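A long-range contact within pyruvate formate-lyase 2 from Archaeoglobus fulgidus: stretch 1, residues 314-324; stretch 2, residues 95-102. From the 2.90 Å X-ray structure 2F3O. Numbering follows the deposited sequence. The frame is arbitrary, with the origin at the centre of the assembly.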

ATOM      1  N   ILE A 314     -19.323  23.884 -32.512  1.00 46.69           N
ATOM      2  CA  ILE A 314     -19.354  24.530 -31.201  1.00 47.01           C
ATOM      3  C   ILE A 314     -18.542  25.803 -31.090  1.00 46.44           C
ATOM      4  O   ILE A 314     -17.533  26.015 -31.745  1.00 45.73           O
ATOM      5  CB  ILE A 314     -19.048  23.606 -29.972  1.00 46.94           C
ATOM      6  CG1 ILE A 314     -17.617  23.082 -29.990  1.00 47.95           C
ATOM      7  CG2 ILE A 314     -20.029  22.481 -29.873  1.00 47.56           C
ATOM      8  CD1 ILE A 314     -17.179  22.521 -28.655  1.00 47.80           C
ATOM      9  N   VAL A 315     -19.035  26.628 -30.200  1.00 46.69           N
ATOM     10  CA  VAL A 315     -18.566  27.951 -29.983  1.00 47.10           C
ATOM     11  C   VAL A 315     -18.919  28.038 -28.494  1.00 47.43           C
ATOM     12  O   VAL A 315     -19.921  27.460 -28.064  1.00 47.82           O
ATOM     13  CB  VAL A 315     -19.352  28.921 -30.938  1.00 47.26           C
ATOM     14  CG1 VAL A 315     -20.417  29.735 -30.215  1.00 46.88           C
ATOM     15  CG2 VAL A 315     -18.401  29.825 -31.678  1.00 46.64           C
ATOM     16  N   PRO A 316     -18.069  28.674 -27.682  1.00 47.44           N
ATOM     17  CA  PRO A 316     -18.180  28.516 -26.224  1.00 47.52           C
ATOM     18  C   PRO A 316     -19.299  29.339 -25.582  1.00 47.69           C
ATOM     19  O   PRO A 316     -19.665  30.365 -26.103  1.00 47.65           O
ATOM     20  CB  PRO A 316     -16.822  28.993 -25.740  1.00 47.23           C
ATOM     21  CG  PRO A 316     -16.417  30.010 -26.764  1.00 47.29           C
ATOM     22  CD  PRO A 316     -16.971  29.567 -28.069  1.00 47.31           C
ATOM     23  N   ALA A 317     -19.842  28.889 -24.456  1.00 48.65           N
ATOM     24  CA  ALA A 317     -20.924  29.624 -23.757  1.00 49.41           C
ATOM     25  C   ALA A 317     -20.378  30.629 -22.750  1.00 49.90           C
ATOM     26  O   ALA A 317     -20.742  30.599 -21.570  1.00 49.77           O
ATOM     27  CB  ALA A 317     -21.893  28.658 -23.046  1.00 49.25           C
ATOM     28  N   PHE A 318     -19.508  31.513 -23.223  1.00 50.47           N
ATOM     29  CA  PHE A 318     -18.826  32.441 -22.356  1.00 51.15           C
ATOM     30  C   PHE A 318     -19.673  33.676 -22.143  1.00 51.89           C
ATOM     31  O   PHE A 318     -20.201  34.226 -23.090  1.00 52.30           O
ATOM     32  CB  PHE A 318     -17.513  32.869 -22.994  1.00 50.95           C
ATOM     33  CG  PHE A 318     -16.449  31.798 -23.008  1.00 50.41           C
ATOM     34  CD1 PHE A 318     -16.455  30.772 -22.082  1.00 49.55           C
ATOM     35  CD2 PHE A 318     -15.407  31.862 -23.918  1.00 48.97           C
ATOM     36  CE1 PHE A 318     -15.468  29.814 -22.096  1.00 49.00           C
ATOM     37  CE2 PHE A 318     -14.426  30.908 -23.926  1.00 48.73           C
ATOM     38  CZ  PHE A 318     -14.454  29.885 -23.021  1.00 49.12           C
ATOM     39  N   ASP A 319     -19.771  34.138 -20.905  1.00 52.79           N
ATOM     40  CA  ASP A 319     -20.404  35.424 -20.626  1.00 54.02           C
ATOM     41  C   ASP A 319     -19.457  36.588 -20.965  1.00 54.54           C
ATOM     42  O   ASP A 319     -18.359  36.378 -21.482  1.00 54.86           O
ATOM     43  CB  ASP A 319     -20.741  35.512 -19.151  1.00 54.17           C
ATOM     44  CG  ASP A 319     -19.507  35.435 -18.296  1.00 55.59           C
ATOM     45  OD1 ASP A 319     -19.024  34.304 -18.115  1.00 56.55           O
ATOM     46  OD2 ASP A 319     -18.998  36.492 -17.834  1.00 56.41           O
ATOM     47  N   SER A 320     -19.874  37.802 -20.602  1.00 55.18           N
ATOM     48  CA  SER A 320     -19.158  39.041 -20.924  1.00 55.67           C
ATOM     49  C   SER A 320     -17.773  39.170 -20.306  1.00 56.11           C
ATOM     50  O   SER A 320     -16.863  39.689 -20.949  1.00 56.48           O
ATOM     51  CB  SER A 320     -19.985  40.251 -20.507  1.00 55.71           C
ATOM     52  OG  SER A 320     -19.815  40.518 -19.130  1.00 55.87           O
ATOM     53  N   LEU A 321     -17.613  38.709 -19.068  1.00 56.53           N
ATOM     54  CA  LEU A 321     -16.303  38.719 -18.428  1.00 56.89           C
ATOM     55  C   LEU A 321     -15.422  37.612 -19.009  1.00 56.91           C
ATOM     56  O   LEU A 321     -14.272  37.862 -19.358  1.00 57.10           O
ATOM     57  CB  LEU A 321     -16.427  38.591 -16.912  1.00 56.99           C
ATOM     58  CG  LEU A 321     -17.501  39.486 -16.282  1.00 58.36           C
ATOM     59  CD1 LEU A 321     -17.746  39.128 -14.798  1.00 58.92           C
ATOM     60  CD2 LEU A 321     -17.163  40.978 -16.451  1.00 58.72           C
ATOM     61  N   LEU A 322     -15.972  36.408 -19.163  1.00 56.84           N
ATOM     62  CA  LEU A 322     -15.213  35.299 -19.750  1.00 57.07           C
ATOM     63  C   LEU A 322     -14.781  35.539 -21.205  1.00 57.38           C
ATOM     64  O   LEU A 322     -13.795  34.956 -21.677  1.00 57.36           O
ATOM     65  CB  LEU A 322     -15.972  33.973 -19.615  1.00 56.94           C
ATOM     66  CG  LEU A 322     -15.920  33.294 -18.240  1.00 56.35           C
ATOM     67  CD1 LEU A 322     -16.602  31.952 -18.334  1.00 55.89           C
ATOM     68  CD2 LEU A 322     -14.504  33.132 -17.703  1.00 54.81           C
ATOM     69  N   GLU A 323     -15.501  36.423 -21.896  1.00 57.69           N
ATOM     70  CA  GLU A 323     -15.117  36.862 -23.240  1.00 58.14           C
ATOM     71  C   GLU A 323     -13.896  37.779 -23.285  1.00 57.98           C
ATOM     72  O   GLU A 323     -13.299  37.955 -24.337  1.00 57.79           O
ATOM     73  CB  GLU A 323     -16.276  37.570 -23.927  1.00 58.23           C
ATOM     74  CG  GLU A 323     -17.234  36.642 -24.627  1.00 59.96           C
ATOM     75  CD  GLU A 323     -16.627  35.971 -25.839  1.00 62.13           C
ATOM     76  OE1 GLU A 323     -15.808  36.607 -26.559  1.00 62.92           O
ATOM     77  OE2 GLU A 323     -16.988  34.799 -26.066  1.00 63.24           O
ATOM     78  N   GLN A 324     -13.541  38.387 -22.161  1.00 57.80           N
ATOM     79  CA  GLN A 324     -12.366  39.237 -22.139  1.00 57.86           C
ATOM     80  C   GLN A 324     -11.126  38.397 -21.932  1.00 57.09           C
ATOM     81  O   GLN A 324     -10.064  38.710 -22.470  1.00 56.92           O
ATOM     82  CB  GLN A 324     -12.465  40.282 -21.029  1.00 57.97           C
ATOM     83  CG  GLN A 324     -13.410  41.442 -21.323  1.00 59.07           C
ATOM     84  CD  GLN A 324     -13.794  42.218 -20.059  1.00 59.20           C
ATOM     85  OE1 GLN A 324     -13.166  42.069 -19.001  1.00 60.84           O
ATOM     86  NE2 GLN A 324     -14.829  43.051 -20.167  1.00 59.99           N
TER
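Stretch 2 95-102: NRETNRLM

Stretch 2, an irregular segment, lies along the loop of stretch 1 and the helical residues that follow; the nearest CA atoms are 7.8 Å apart (Val-315 to Asn-99, Glu-323 to Thr-98), and side chains of stretch 2 reach across, partly to backbone carbonyls. From Val-315/Asn-99 to Ser-320/Arg-96 the chains run in opposite senses; Glu-323, nearest Thr-98, then breaks the simple register. Arg-96 leaves the backbone with chi1 p and is then extended (chi2 and chi3 t), which carries its guanidinium to the carbonyl of Phe-318: Arg-96 NH2 to Phe-318 O is 3.0 Å, with a weak bond from NH1 to the same O, 3.3 Å. Within its own stretch, Arg-96 NE and NH2 donate to Asn-99 O at 3.2 and 3.0 Å. Asn-99, at phi/psi 54/54, uses chi1 t to place ND2 3.1 Å from Pro-316 O; a weak bond, also 3.1 Å, joins Asn-99 ND2 to Glu-323 OE2. In Glu-323, chi1 m sets CG over one guanidinium face, 4.1 Å from Arg-96 NH1; chi2 m then turns the carboxylate so that Glu-323 OE1 accepts weakly from Thr-98 OG1 at 3.5 Å. Glu-323 OE2 lies 4.4 Å from Arg-96 NH2, well out of the guanidinium plane, so charge alone links them. Beyond Asn-99, Leu-101 CD2 packs against Val-315 CG1 at 3.7 Å. Asp-319 (chi1 p) points away, its OD2 capping Leu-321 N at 2.9 Å and, weakly, Leu-322 N at 3.3 Å.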

ATOM      1  N   ASN A  95     -27.229  40.666 -29.293  1.00 72.66           N
ATOM      2  CA  ASN A  95     -26.586  41.923 -29.646  1.00 73.48           C
ATOM      3  C   ASN A  95     -25.404  42.308 -28.763  1.00 73.71           C
ATOM      4  O   ASN A  95     -25.535  43.159 -27.878  1.00 74.01           O
ATOM      5  CB  ASN A  95     -27.608  43.056 -29.659  1.00 73.76           C
ATOM      6  CG  ASN A  95     -27.895  43.553 -31.066  1.00 75.04           C
ATOM      7  OD1 ASN A  95     -27.704  44.740 -31.376  1.00 75.77           O
ATOM      8  ND2 ASN A  95     -28.330  42.638 -31.938  1.00 75.31           N
ATOM      9  N   ARG A  96     -24.266  41.657 -28.989  1.00 73.78           N
ATOM     10  CA  ARG A  96     -22.998  42.044 -28.367  1.00 73.64           C
ATOM     11  C   ARG A  96     -21.921  41.863 -29.412  1.00 73.80           C
ATOM     12  O   ARG A  96     -22.125  41.125 -30.382  1.00 73.79           O
ATOM     13  CB  ARG A  96     -22.693  41.224 -27.119  1.00 73.54           C
ATOM     14  CG  ARG A  96     -22.641  39.722 -27.332  1.00 73.13           C
ATOM     15  CD  ARG A  96     -22.173  39.020 -26.060  1.00 72.59           C
ATOM     16  NE  ARG A  96     -21.940  37.592 -26.265  1.00 72.03           N
ATOM     17  CZ  ARG A  96     -21.503  36.755 -25.328  1.00 71.16           C
ATOM     18  NH1 ARG A  96     -21.250  37.188 -24.100  1.00 70.59           N
ATOM     19  NH2 ARG A  96     -21.324  35.478 -25.627  1.00 70.81           N
ATOM     20  N   GLU A  97     -20.784  42.530 -29.227  1.00 74.03           N
ATOM     21  CA  GLU A  97     -19.831  42.692 -30.334  1.00 74.36           C
ATOM     22  C   GLU A  97     -19.046  41.428 -30.751  1.00 73.95           C
ATOM     23  O   GLU A  97     -18.738  41.258 -31.926  1.00 74.00           O
ATOM     24  CB  GLU A  97     -18.919  43.927 -30.146  1.00 74.54           C
ATOM     25  CG  GLU A  97     -17.791  43.788 -29.127  1.00 76.32           C
ATOM     26  CD  GLU A  97     -16.540  44.585 -29.524  1.00 78.94           C
ATOM     27  OE1 GLU A  97     -15.589  44.680 -28.704  1.00 79.21           O
ATOM     28  OE2 GLU A  97     -16.504  45.109 -30.664  1.00 79.71           O
ATOM     29  N   THR A  98     -18.761  40.538 -29.800  1.00 73.57           N
ATOM     30  CA  THR A  98     -18.018  39.303 -30.072  1.00 72.93           C
ATOM     31  C   THR A  98     -18.796  38.100 -29.573  1.00 72.50           C
ATOM     32  O   THR A  98     -19.415  38.162 -28.514  1.00 72.22           O
ATOM     33  CB  THR A  98     -16.665  39.302 -29.347  1.00 73.08           C
ATOM     34  OG1 THR A  98     -16.867  39.627 -27.964  1.00 73.01           O
ATOM     35  CG2 THR A  98     -15.729  40.333 -29.954  1.00 73.19           C
ATOM     36  N   ASN A  99     -18.749  37.017 -30.344  1.00 72.27           N
ATOM     37  CA  ASN A  99     -19.385  35.735 -30.001  1.00 72.04           C
ATOM     38  C   ASN A  99     -20.873  35.866 -29.678  1.00 71.92           C
ATOM     39  O   ASN A  99     -21.345  35.466 -28.611  1.00 71.45           O
ATOM     40  CB  ASN A  99     -18.620  35.035 -28.873  1.00 72.08           C
ATOM     41  CG  ASN A  99     -18.920  33.554 -28.779  1.00 71.53           C
ATOM     42  OD1 ASN A  99     -18.990  32.849 -29.785  1.00 71.42           O
ATOM     43  ND2 ASN A  99     -19.090  33.074 -27.558  1.00 70.32           N
ATOM     44  N   ARG A 100     -21.590  36.473 -30.616  1.00 72.05           N
ATOM     45  CA  ARG A 100     -23.026  36.664 -30.501  1.00 72.26           C
ATOM     46  C   ARG A 100     -23.768  35.339 -30.645  1.00 71.40           C
ATOM     47  O   ARG A 100     -23.404  34.487 -31.450  1.00 71.25           O
ATOM     48  CB  ARG A 100     -23.523  37.693 -31.529  1.00 72.37           C
ATOM     49  CG  ARG A 100     -23.143  37.402 -32.992  1.00 73.62           C
ATOM     50  CD  ARG A 100     -23.565  38.542 -33.915  1.00 73.85           C
ATOM     51  NE  ARG A 100     -23.656  39.807 -33.183  1.00 76.23           N
ATOM     52  CZ  ARG A 100     -24.224  40.913 -33.663  1.00 77.53           C
ATOM     53  NH1 ARG A 100     -24.750  40.923 -34.889  1.00 77.86           N
ATOM     54  NH2 ARG A 100     -24.271  42.012 -32.915  1.00 78.09           N
ATOM     55  N   LEU A 101     -24.794  35.163 -29.827  1.00 70.89           N
ATOM     56  CA  LEU A 101     -25.574  33.938 -29.822  1.00 70.35           C
ATOM     57  C   LEU A 101     -27.038  34.323 -29.845  1.00 70.00           C
ATOM     58  O   LEU A 101     -27.493  35.046 -28.964  1.00 69.75           O
ATOM     59  CB  LEU A 101     -25.278  33.129 -28.552  1.00 70.47           C
ATOM     60  CG  LEU A 101     -23.843  32.659 -28.266  1.00 70.07           C
ATOM     61  CD1 LEU A 101     -23.634  32.262 -26.804  1.00 68.82           C
ATOM     62  CD2 LEU A 101     -23.484  31.523 -29.201  1.00 69.83           C
ATOM     63  N   MET A 102     -27.777  33.865 -30.847  1.00 69.71           N
ATOM     64  CA  MET A 102     -29.201  34.149 -30.880  1.00 69.79           C
ATOM     65  C   MET A 102     -29.837  33.315 -29.787  1.00 69.74           C
ATOM     66  O   MET A 102     -29.487  32.153 -29.611  1.00 69.76           O
ATOM     67  CB  MET A 102     -29.828  33.774 -32.222  1.00 69.70           C
ATOM     68  CG  MET A 102     -28.994  34.096 -33.437  1.00 69.53           C
ATOM     69  SD  MET A 102     -29.664  33.335 -34.938  1.00 70.15           S
ATOM     70  CE  MET A 102     -30.253  31.719 -34.378  1.00 69.40           C
TER